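Local atomic coordinates of antitoxin epsilon (Streptococcus pyogenes, PDB entry 1GVN), a protein that neutralizes the zeta toxin as the antitoxin of a plasmid-borne type II toxin-antitoxin system that kills cells which have lost the plasmid. Residues Val69-Tyr72 with Asn77-Ser80; Tyr5-Glu10 with Glu64-Val69; Leu26-Asn31 with Gln82-Glu87; Phe9-Ile14 with Asn57-Ser62. All coordinates share one frame; numbering follows the deposited sequence.

Interaction 1 (Val69-Tyr72 with Asn77-Ser80)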
# COMPACT_ATOMS: atom_id res chain seq x y z
N VAL A 69 -5.21 -8.22 -6.09
CA VAL A 69 -4.66 -8.40 -4.75
C VAL A 69 -3.26 -8.98 -4.86
O VAL A 69 -2.35 -8.59 -4.13
CB VAL A 69 -5.52 -9.35 -3.90
CG1 VAL A 69 -4.78 -9.72 -2.61
CG2 VAL A 69 -6.84 -8.69 -3.55
N HIS A 70 -3.09 -9.92 -5.79
CA HIS A 70 -1.80 -10.55 -6.00
C HIS A 70 -0.77 -9.49 -6.39
O HIS A 70 0.36 -9.50 -5.90
CB HIS A 70 -1.92 -11.63 -7.09
CG HIS A 70 -0.72 -12.52 -7.20
ND1 HIS A 70 -0.72 -13.67 -7.97
CD2 HIS A 70 0.51 -12.43 -6.65
CE1 HIS A 70 0.47 -14.24 -7.89
NE2 HIS A 70 1.23 -13.51 -7.10
N GLU A 71 -1.15 -8.56 -7.26
CA GLU A 71 -0.23 -7.50 -7.68
C GLU A 71 0.08 -6.59 -6.49
O GLU A 71 1.21 -6.12 -6.34
CB GLU A 71 -0.84 -6.69 -8.82
CG GLU A 71 0.02 -5.50 -9.27
CD GLU A 71 1.47 -5.86 -9.52
OE1 GLU A 71 1.75 -7.03 -9.86
OE2 GLU A 71 2.34 -4.98 -9.40
N TYR A 72 -0.93 -6.34 -5.66
CA TYR A 72 -0.74 -5.51 -4.47
C TYR A 72 0.43 -6.05 -3.66
O TYR A 72 1.34 -5.30 -3.27
CB TYR A 72 -1.99 -5.54 -3.59
CG TYR A 72 -1.80 -4.90 -2.23
CD1 TYR A 72 -1.97 -3.53 -2.05
CD2 TYR A 72 -1.42 -5.66 -1.12
CE1 TYR A 72 -1.75 -2.93 -0.81
CE2 TYR A 72 -1.20 -5.07 0.13
CZ TYR A 72 -1.37 -3.71 0.28
OH TYR A 72 -1.17 -3.13 1.51
N ASN A 77 5.92 -6.13 -1.83
CA ASN A 77 7.10 -6.96 -1.65
C ASN A 77 8.28 -6.08 -2.08
O ASN A 77 9.29 -5.97 -1.38
CB ASN A 77 7.02 -8.22 -2.52
CG ASN A 77 8.18 -9.17 -2.30
OD1 ASN A 77 8.62 -9.37 -1.16
ND2 ASN A 77 8.68 -9.77 -3.38
N ARG A 78 8.12 -5.43 -3.23
CA ARG A 78 9.14 -4.54 -3.77
C ARG A 78 9.36 -3.32 -2.87
O ARG A 78 10.49 -2.99 -2.52
CB ARG A 78 8.75 -4.05 -5.17
CG ARG A 78 8.76 -5.13 -6.26
CD ARG A 78 8.60 -4.50 -7.64
NE ARG A 78 7.28 -3.91 -7.85
CZ ARG A 78 6.24 -4.57 -8.35
NH1 ARG A 78 6.35 -5.85 -8.68
NH2 ARG A 78 5.08 -3.96 -8.52
N TYR A 79 8.27 -2.66 -2.51
CA TYR A 79 8.35 -1.47 -1.67
C TYR A 79 8.95 -1.70 -0.28
O TYR A 79 9.78 -0.91 0.18
CB TYR A 79 6.96 -0.84 -1.52
CG TYR A 79 6.95 0.38 -0.63
CD1 TYR A 79 7.62 1.55 -1.01
CD2 TYR A 79 6.29 0.37 0.60
CE1 TYR A 79 7.64 2.66 -0.17
CE2 TYR A 79 6.31 1.47 1.44
CZ TYR A 79 6.99 2.61 1.05
OH TYR A 79 7.04 3.67 1.92
N SER A 80 8.55 -2.78 0.38
CA SER A 80 9.07 -3.07 1.72
C SER A 80 10.59 -3.23 1.70
O SER A 80 11.28 -2.75 2.61
CB SER A 80 8.42 -4.33 2.29
OG SER A 80 8.69 -5.47 1.50
O HOH W 1 4.36 -6.78 -10.58
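An intrahelical salt bridge spanning two turns (i to i+7) joins Glu71 to Arg78 on the surface of helix 63-83. The two side chains lean along the helix from opposite ends of the gap and cross at about a right angle. Glu71 starts with CG anti to its own nitrogen (chi1 176°) and then bends at chi2, which brings the carboxylate level with the guanidinium. Arg78 folds back in turn, its chain kinked at chi3. The resulting link is a single-bond one: Arg78 NH2 donates to Glu71 OE2 over 3.1 Å, a fairly straight bond at 162°. The oxygen sits at the guanidinium edge, in its plane, and is approached nearly along its C-O axis; the carboxylate and guanidinium planes differ by 22°.

Glu71 also has a nearer partner in sequence, since OE1 forms a salt bridge with Arg74, so its charge is shared between two arginines. Gln82 of the second subunit packs against Glu71. Water 1 closes a ring beside the direct bond: it donates to Glu71 OE1 at 2.7 Å and accepts from Arg78 NH1 at 2.9 Å.

Interaction 2 (Tyr5-Glu10 with Glu64-Val69)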
# COMPACT_ATOMS: atom_id res chain seq x y z
N TYR A 5 -10.55 -24.02 -9.16
CA TYR A 5 -9.16 -24.31 -8.84
C TYR A 5 -8.30 -23.10 -9.16
O TYR A 5 -7.33 -22.81 -8.47
CB TYR A 5 -8.66 -25.51 -9.64
CG TYR A 5 -7.21 -25.84 -9.37
CD1 TYR A 5 -6.78 -26.18 -8.09
CD2 TYR A 5 -6.26 -25.78 -10.39
CE1 TYR A 5 -5.44 -26.45 -7.83
CE2 TYR A 5 -4.91 -26.04 -10.14
CZ TYR A 5 -4.51 -26.38 -8.86
OH TYR A 5 -3.18 -26.63 -8.60
N GLU A 6 -8.66 -22.40 -10.23
CA GLU A 6 -7.92 -21.23 -10.64
C GLU A 6 -7.89 -20.17 -9.54
O GLU A 6 -6.83 -19.61 -9.24
CB GLU A 6 -8.54 -20.65 -11.91
CG GLU A 6 -7.86 -19.41 -12.44
CD GLU A 6 -8.27 -19.10 -13.86
OE1 GLU A 6 -9.49 -19.06 -14.13
OE2 GLU A 6 -7.37 -18.91 -14.70
N LYS A 7 -9.05 -19.90 -8.95
CA LYS A 7 -9.13 -18.90 -7.88
C LYS A 7 -8.46 -19.41 -6.62
O LYS A 7 -7.79 -18.66 -5.91
CB LYS A 7 -10.60 -18.55 -7.58
CG LYS A 7 -11.29 -17.73 -8.66
CD LYS A 7 -12.68 -17.30 -8.19
CE LYS A 7 -13.58 -18.50 -7.92
NZ LYS A 7 -14.84 -18.11 -7.22
N THR A 8 -8.65 -20.70 -6.34
CA THR A 8 -8.06 -21.33 -5.17
C THR A 8 -6.54 -21.24 -5.24
O THR A 8 -5.88 -20.96 -4.24
CB THR A 8 -8.47 -22.82 -5.07
OG1 THR A 8 -9.87 -22.92 -4.83
CG2 THR A 8 -7.70 -23.52 -3.95
N PHE A 9 -5.98 -21.50 -6.42
CA PHE A 9 -4.54 -21.44 -6.60
C PHE A 9 -4.04 -20.01 -6.41
O PHE A 9 -3.02 -19.77 -5.76
CB PHE A 9 -4.15 -21.96 -7.99
CG PHE A 9 -2.67 -22.02 -8.23
CD1 PHE A 9 -1.97 -20.90 -8.68
CD2 PHE A 9 -1.96 -23.20 -8.00
CE1 PHE A 9 -0.59 -20.96 -8.89
CE2 PHE A 9 -0.58 -23.26 -8.20
CZ PHE A 9 0.10 -22.14 -8.65
N GLU A 10 -4.77 -19.06 -6.98
CA GLU A 10 -4.41 -17.65 -6.85
C GLU A 10 -4.38 -17.28 -5.37
O GLU A 10 -3.47 -16.61 -4.90
CB GLU A 10 -5.44 -16.77 -7.57
CG GLU A 10 -4.98 -15.34 -7.81
CD GLU A 10 -3.87 -15.25 -8.84
OE1 GLU A 10 -3.62 -16.26 -9.54
OE2 GLU A 10 -3.24 -14.17 -8.96
N GLU A 64 -10.53 -11.62 -11.07
CA GLU A 64 -9.91 -10.35 -11.41
C GLU A 64 -9.49 -9.61 -10.15
O GLU A 64 -8.42 -9.01 -10.10
CB GLU A 64 -10.88 -9.48 -12.22
CG GLU A 64 -11.19 -10.01 -13.62
CD GLU A 64 -11.92 -11.35 -13.62
OE1 GLU A 64 -13.00 -11.44 -12.98
OE2 GLU A 64 -11.42 -12.30 -14.25
N GLU A 65 -10.34 -9.64 -9.13
CA GLU A 65 -10.02 -8.96 -7.88
C GLU A 65 -8.85 -9.65 -7.20
O GLU A 65 -8.03 -9.00 -6.56
CB GLU A 65 -11.24 -8.94 -6.96
CG GLU A 65 -12.37 -8.06 -7.47
CD GLU A 65 -13.58 -8.08 -6.54
OE1 GLU A 65 -14.04 -9.19 -6.20
OE2 GLU A 65 -14.07 -6.99 -6.17
N LEU A 66 -8.76 -10.97 -7.34
CA LEU A 66 -7.67 -11.73 -6.73
C LEU A 66 -6.34 -11.41 -7.42
O LEU A 66 -5.30 -11.34 -6.76
CB LEU A 66 -7.95 -13.23 -6.82
CG LEU A 66 -9.10 -13.75 -5.94
CD1 LEU A 66 -9.32 -15.22 -6.21
CD2 LEU A 66 -8.77 -13.51 -4.46
N GLN A 67 -6.38 -11.22 -8.73
CA GLN A 67 -5.17 -10.92 -9.48
C GLN A 67 -4.68 -9.53 -9.09
O GLN A 67 -3.48 -9.27 -9.07
CB GLN A 67 -5.46 -11.02 -10.98
CG GLN A 67 -5.95 -12.40 -11.41
CD GLN A 67 -6.37 -12.46 -12.86
OE1 GLN A 67 -7.09 -11.59 -13.35
NE2 GLN A 67 -5.92 -13.49 -13.57
N ALA A 68 -5.62 -8.64 -8.77
CA ALA A 68 -5.26 -7.30 -8.34
C ALA A 68 -4.62 -7.41 -6.96
O ALA A 68 -3.60 -6.78 -6.70
CB ALA A 68 -6.50 -6.41 -8.27
N VAL A 69 -5.21 -8.22 -6.09
CA VAL A 69 -4.66 -8.40 -4.75
C VAL A 69 -3.26 -8.98 -4.86
O VAL A 69 -2.35 -8.59 -4.13
CB VAL A 69 -5.52 -9.35 -3.90
CG1 VAL A 69 -4.78 -9.72 -2.61
CG2 VAL A 69 -6.84 -8.69 -3.55
O HOH W 2 -4.29 -15.43 -12.49
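The Glu10 and Leu66 side chains run alongside one another, pointing opposite ways, where the start of helix 5-31 lies beside helix 63-83. From CB, which points at the other helix, the Glu10 chain sets off with CG anti to the backbone nitrogen (chi1 -165°). That placement lays CG against Leu66 CB at 3.8 Å, making an aliphatic contact from the middle of a charged side chain. A bend at chi2 then swings the carboxylate along helix 63-83. OE2 passes 3.8 Å from Gln67 CA and finds its strongest partner just beyond, in a hydrogen bond with His70 ND1. OE1 instead accepts a hydrogen bond from water 2 at 3.1 Å, and this water accepts from Gln67 NE2 at 2.8 Å, so the glutamate and the glutamine are bridged without touching through their polar ends. Carboxylate and amide planes stand 79° apart.

One turn earlier on helix 5-31, Lys7 meets Leu66 CD1, which is 3.8 Å from both Lys7 CB and Lys7 O; Lys7 CG is also close, and only the far end of the lysine turns away. The two local helix axes come within 10.0 Å and run in nearly the same direction, 18° apart. Leu66 thus lies among Ile11 of helix 5-31 and Leu58 and Tyr61 of the loop before helix 63-83.

Interaction 3 (Leu26-Asn31 with Gln82-Glu87)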
# COMPACT_ATOMS: atom_id res chain seq x y z
N LEU A 26 6.97 -7.01 9.89
CA LEU A 26 6.80 -7.24 11.33
C LEU A 26 8.16 -7.43 11.99
O LEU A 26 8.45 -6.82 13.02
CB LEU A 26 5.94 -8.49 11.58
CG LEU A 26 5.75 -8.84 13.07
CD1 LEU A 26 5.00 -7.72 13.80
CD2 LEU A 26 4.99 -10.15 13.18
N ASN A 27 9.00 -8.28 11.39
CA ASN A 27 10.33 -8.53 11.95
C ASN A 27 11.13 -7.25 12.13
O ASN A 27 11.77 -7.05 13.16
CB ASN A 27 11.12 -9.49 11.06
CG ASN A 27 11.08 -10.92 11.57
OD1 ASN A 27 11.07 -11.15 12.78
ND2 ASN A 27 11.06 -11.88 10.66
N TYR A 28 11.09 -6.39 11.12
CA TYR A 28 11.82 -5.13 11.16
C TYR A 28 11.31 -4.24 12.28
O TYR A 28 12.09 -3.73 13.09
CB TYR A 28 11.70 -4.44 9.80
CG TYR A 28 12.44 -3.13 9.70
CD1 TYR A 28 11.93 -1.96 10.27
CD2 TYR A 28 13.64 -3.04 8.99
CE1 TYR A 28 12.59 -0.74 10.13
CE2 TYR A 28 14.30 -1.82 8.84
CZ TYR A 28 13.77 -0.68 9.42
OH TYR A 28 14.40 0.53 9.25
N VAL A 29 10.00 -4.05 12.33
CA VAL A 29 9.38 -3.21 13.35
C VAL A 29 9.74 -3.71 14.75
O VAL A 29 10.11 -2.91 15.62
CB VAL A 29 7.84 -3.18 13.19
CG1 VAL A 29 7.19 -2.54 14.41
CG2 VAL A 29 7.49 -2.38 11.94
N LEU A 30 9.66 -5.01 14.97
CA LEU A 30 9.99 -5.57 16.28
C LEU A 30 11.48 -5.47 16.56
O LEU A 30 11.89 -5.06 17.66
CB LEU A 30 9.53 -7.03 16.36
CG LEU A 30 8.01 -7.25 16.32
CD1 LEU A 30 7.72 -8.75 16.38
CD2 LEU A 30 7.35 -6.52 17.48
N ASN A 31 12.30 -5.83 15.58
CA ASN A 31 13.74 -5.77 15.76
C ASN A 31 14.22 -4.36 16.07
O ASN A 31 15.15 -4.18 16.85
CB ASN A 31 14.47 -6.34 14.54
CG ASN A 31 14.38 -7.86 14.45
OD1 ASN A 31 14.62 -8.57 15.44
ND2 ASN A 31 14.05 -8.37 13.27
N GLN A 82 12.64 -1.72 0.03
CA GLN A 82 13.26 -0.40 -0.07
C GLN A 82 13.20 0.41 1.23
O GLN A 82 14.21 0.93 1.68
CB GLN A 82 12.60 0.42 -1.19
CG GLN A 82 13.32 1.74 -1.48
CD GLN A 82 12.61 2.60 -2.52
OE1 GLN A 82 12.10 2.11 -3.52
NE2 GLN A 82 12.61 3.91 -2.29
N VAL A 83 12.01 0.51 1.82
CA VAL A 83 11.85 1.28 3.04
C VAL A 83 12.54 0.73 4.28
O VAL A 83 12.91 1.49 5.17
CB VAL A 83 10.36 1.47 3.39
CG1 VAL A 83 9.73 2.40 2.39
CG2 VAL A 83 9.66 0.13 3.40
N LEU A 84 12.70 -0.59 4.34
CA LEU A 84 13.35 -1.21 5.48
C LEU A 84 14.85 -0.99 5.33
O LEU A 84 15.62 -1.93 5.13
CB LEU A 84 12.99 -2.70 5.53
CG LEU A 84 11.47 -2.89 5.59
CD1 LEU A 84 11.11 -4.37 5.68
CD2 LEU A 84 10.91 -2.14 6.79
N ASN A 85 15.27 0.28 5.48
CA ASN A 85 16.61 0.78 5.24
C ASN A 85 17.46 0.71 6.50
O ASN A 85 18.69 0.37 6.39
CB ASN A 85 16.57 2.21 4.70
CG ASN A 85 17.95 2.75 4.37
OD1 ASN A 85 18.85 1.99 4.01
ND2 ASN A 85 18.11 4.06 4.48
N LYS A 86 17.00 1.11 7.67
CA LYS A 86 17.82 1.13 8.87
C LYS A 86 18.41 -0.24 9.21
O LYS A 86 17.76 -1.27 9.04
CB LYS A 86 17.02 1.69 10.05
CG LYS A 86 16.91 3.20 10.02
CD LYS A 86 15.99 3.75 11.10
CE LYS A 86 14.54 3.42 10.81
NZ LYS A 86 13.62 4.07 11.77
N GLU A 87 19.65 -0.22 9.70
CA GLU A 87 20.36 -1.44 10.06
C GLU A 87 20.18 -1.75 11.55
O GLU A 87 19.35 -1.13 12.21
CB GLU A 87 21.85 -1.27 9.75
CG GLU A 87 22.68 -2.54 9.89
CD GLU A 87 24.17 -2.25 9.96
OE1 GLU A 87 24.61 -1.65 10.97
OE2 GLU A 87 24.89 -2.61 9.02
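Val83, the last residue of helix 63-83, only grazes the partner segment, its carbonyl O lying 4.4 Å from Tyr28 OH, while its side chain packs on Leu46 of helix 42-54. Leu84 then leaves helical geometry and makes the main apolar contact. Its CD2 sits over one face of the Tyr28 ring, 3.5 Å from the centroid and 16° off the normal, a CH-pi contact. Leu84 CB lies on the same side of the ring, 3.5 Å from Tyr28 CD2. The ring reaches this place because Tyr28 CG is anti to its backbone nitrogen (chi1 -179°), which sends it straight out from helix 5-31; the ring also stacks with His32.

Leu84 is the centre of an inverse gamma turn, closed by a weak 2.7 Å bond from Asn85 N to Val83 O, and this turn takes the chain off the helix and across the tyrosine. Asn85 N passes 3.9 Å from Tyr28 OH. Lys86 follows, and its backbone N gives that hydroxyl a weak, bent bond of 3.1 Å at 125°. The lysine chain crosses the tyrosine at about a right angle, with Lys86 CE 3.3 Å from Tyr28 OH. The stronger partner of Tyr28 OH is Glu43 OE2 on helix 42-54, which also forms a long, weak ion pair with Lys86 NZ.

Interaction 4 (Phe9-Ile14 with Asn57-Ser62)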
# COMPACT_ATOMS: atom_id res chain seq x y z
N PHE A 9 -5.98 -21.50 -6.42
CA PHE A 9 -4.54 -21.44 -6.60
C PHE A 9 -4.04 -20.01 -6.41
O PHE A 9 -3.02 -19.77 -5.76
CB PHE A 9 -4.15 -21.96 -7.99
CG PHE A 9 -2.67 -22.02 -8.23
CD1 PHE A 9 -1.97 -20.90 -8.68
CD2 PHE A 9 -1.96 -23.20 -8.00
CE1 PHE A 9 -0.59 -20.96 -8.89
CE2 PHE A 9 -0.58 -23.26 -8.20
CZ PHE A 9 0.10 -22.14 -8.65
N GLU A 10 -4.77 -19.06 -6.98
CA GLU A 10 -4.41 -17.65 -6.85
C GLU A 10 -4.38 -17.28 -5.37
O GLU A 10 -3.47 -16.61 -4.90
CB GLU A 10 -5.44 -16.77 -7.57
CG GLU A 10 -4.98 -15.34 -7.81
CD GLU A 10 -3.87 -15.25 -8.84
OE1 GLU A 10 -3.62 -16.26 -9.54
OE2 GLU A 10 -3.24 -14.17 -8.96
N ILE A 11 -5.38 -17.74 -4.63
CA ILE A 11 -5.46 -17.46 -3.20
C ILE A 11 -4.31 -18.09 -2.42
O ILE A 11 -3.77 -17.49 -1.49
CB ILE A 11 -6.81 -17.94 -2.62
CG1 ILE A 11 -7.94 -17.05 -3.16
CG2 ILE A 11 -6.78 -17.91 -1.09
CD1 ILE A 11 -9.34 -17.44 -2.71
N GLU A 12 -3.91 -19.30 -2.81
CA GLU A 12 -2.81 -19.97 -2.13
C GLU A 12 -1.52 -19.19 -2.33
O GLU A 12 -0.71 -19.07 -1.40
CB GLU A 12 -2.65 -21.40 -2.67
CG GLU A 12 -1.63 -22.24 -1.89
CD GLU A 12 -0.27 -22.31 -2.57
OE1 GLU A 12 0.28 -21.25 -2.94
OE2 GLU A 12 0.26 -23.44 -2.73
N ILE A 13 -1.31 -18.66 -3.53
CA ILE A 13 -0.11 -17.89 -3.82
C ILE A 13 -0.14 -16.58 -3.03
O ILE A 13 0.85 -16.20 -2.42
CB ILE A 13 0.02 -17.59 -5.33
CG1 ILE A 13 0.18 -18.90 -6.11
CG2 ILE A 13 1.21 -16.67 -5.60
CD1 ILE A 13 1.42 -19.70 -5.75
N ILE A 14 -1.29 -15.90 -3.05
CA ILE A 14 -1.43 -14.65 -2.31
C ILE A 14 -1.09 -14.86 -0.84
O ILE A 14 -0.31 -14.10 -0.27
CB ILE A 14 -2.87 -14.09 -2.39
CG1 ILE A 14 -3.15 -13.59 -3.81
CG2 ILE A 14 -3.06 -12.96 -1.37
CD1 ILE A 14 -4.60 -13.22 -4.04
N ASN A 57 -11.61 -10.96 3.08
CA ASN A 57 -11.94 -12.37 2.84
C ASN A 57 -11.78 -12.63 1.36
O ASN A 57 -12.66 -12.30 0.56
CB ASN A 57 -13.37 -12.69 3.26
CG ASN A 57 -13.83 -14.04 2.73
OD1 ASN A 57 -13.04 -14.98 2.65
ND2 ASN A 57 -15.10 -14.14 2.37
N LEU A 58 -10.66 -13.24 0.98
CA LEU A 58 -10.36 -13.52 -0.41
C LEU A 58 -11.34 -14.47 -1.08
O LEU A 58 -11.43 -14.49 -2.31
CB LEU A 58 -8.94 -14.07 -0.54
CG LEU A 58 -7.83 -13.18 0.02
CD1 LEU A 58 -6.49 -13.91 -0.08
CD2 LEU A 58 -7.79 -11.86 -0.74
N PHE A 59 -12.07 -15.25 -0.30
CA PHE A 59 -13.02 -16.19 -0.87
C PHE A 59 -14.24 -15.50 -1.47
O PHE A 59 -15.03 -16.13 -2.17
CB PHE A 59 -13.45 -17.21 0.19
CG PHE A 59 -12.32 -18.04 0.71
CD1 PHE A 59 -11.54 -18.80 -0.15
CD2 PHE A 59 -11.99 -18.01 2.07
CE1 PHE A 59 -10.45 -19.53 0.32
CE2 PHE A 59 -10.91 -18.73 2.55
CZ PHE A 59 -10.13 -19.49 1.67
N ASP A 60 -14.37 -14.21 -1.22
CA ASP A 60 -15.50 -13.44 -1.73
C ASP A 60 -15.13 -12.67 -2.99
O ASP A 60 -15.98 -12.04 -3.63
CB ASP A 60 -15.97 -12.47 -0.63
CG ASP A 60 -17.10 -11.56 -1.09
OD1 ASP A 60 -18.13 -12.08 -1.58
OD2 ASP A 60 -16.95 -10.33 -0.95
N TYR A 61 -13.85 -12.73 -3.37
CA TYR A 61 -13.36 -12.01 -4.55
C TYR A 61 -13.42 -12.76 -5.87
O TYR A 61 -13.29 -13.98 -5.91
CB TYR A 61 -11.91 -11.57 -4.32
CG TYR A 61 -11.72 -10.39 -3.40
CD1 TYR A 61 -12.82 -9.76 -2.80
CD2 TYR A 61 -10.45 -9.88 -3.14
CE1 TYR A 61 -12.65 -8.65 -1.97
CE2 TYR A 61 -10.27 -8.77 -2.32
CZ TYR A 61 -11.37 -8.16 -1.74
OH TYR A 61 -11.19 -7.07 -0.92
N SER A 62 -13.60 -12.00 -6.94
CA SER A 62 -13.63 -12.57 -8.28
C SER A 62 -12.18 -12.84 -8.64
O SER A 62 -11.27 -12.40 -7.94
CB SER A 62 -14.22 -11.56 -9.27
OG SER A 62 -13.40 -10.40 -9.36
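The Phe59 ring is met obliquely by Ile11 CD1, which lies 3.6 Å from Phe59 CD1, with the two side chains crossing at about a right angle. Tyr61 has the carbonyl O of Asn57 over one face, 4.2 Å above the plane and displaced toward the rim, while its hydroxyl bonds to Gln40 O of the second subunit. The Asn57 amide is turned back on its own chain: OD1 accepts from Phe59 N at 3.1 Å, with the donor well above the carbonyl plane (68° out of it).

That bond makes an Asx turn, which opens the short 3-10 segment 58-60, and Asp60 N reaches back to Asn57 O at 3.1 Å. The turn belongs to the loop that links helix 42-54 to helix 63-83, whose N-cap is Ser62. Leu58 points at helix 5-31, and Phe59 reaches it with the end of its ring. Ile11 and Leu58 lie flank to flank with reversed directions, and Ile11 CD1 ends 3.6 Å from Leu58 O and 4.0 Å from Leu58 CB. One turn on, Ile14 and Leu58 meet tip to tip, CG2 of the isoleucine 3.8 Å from CD1 of the leucine. The Ile14 chi1 of -70° turns CG2 away from the backbone nitrogen and onto that methyl. Phe59 and Ile11 also pack against side chains of another protein, presumably the zeta toxin.

Interactions 2, 3 and 4 are partly buried, whereas interaction 1 lies at the surface. Interactions 2 and 4 are neighbours, their centres 5 Å apart, and both pack on the start of helix 5-31: interaction 4 with apolar groups from the loop, interaction 2 with a mixed set at the flank. Interaction 1, within helix 63-83, is polar and water-linked; it meets them through His70 and Val69. Interaction 3 ties helix 5-31 to the chain just after helix 63-83, on the opposite side of the chain's centre from interaction 2 and about 17 Å away between nearest atoms, and relies on one tyrosine ring rather than on parallel helix packing. All four touch the second subunit.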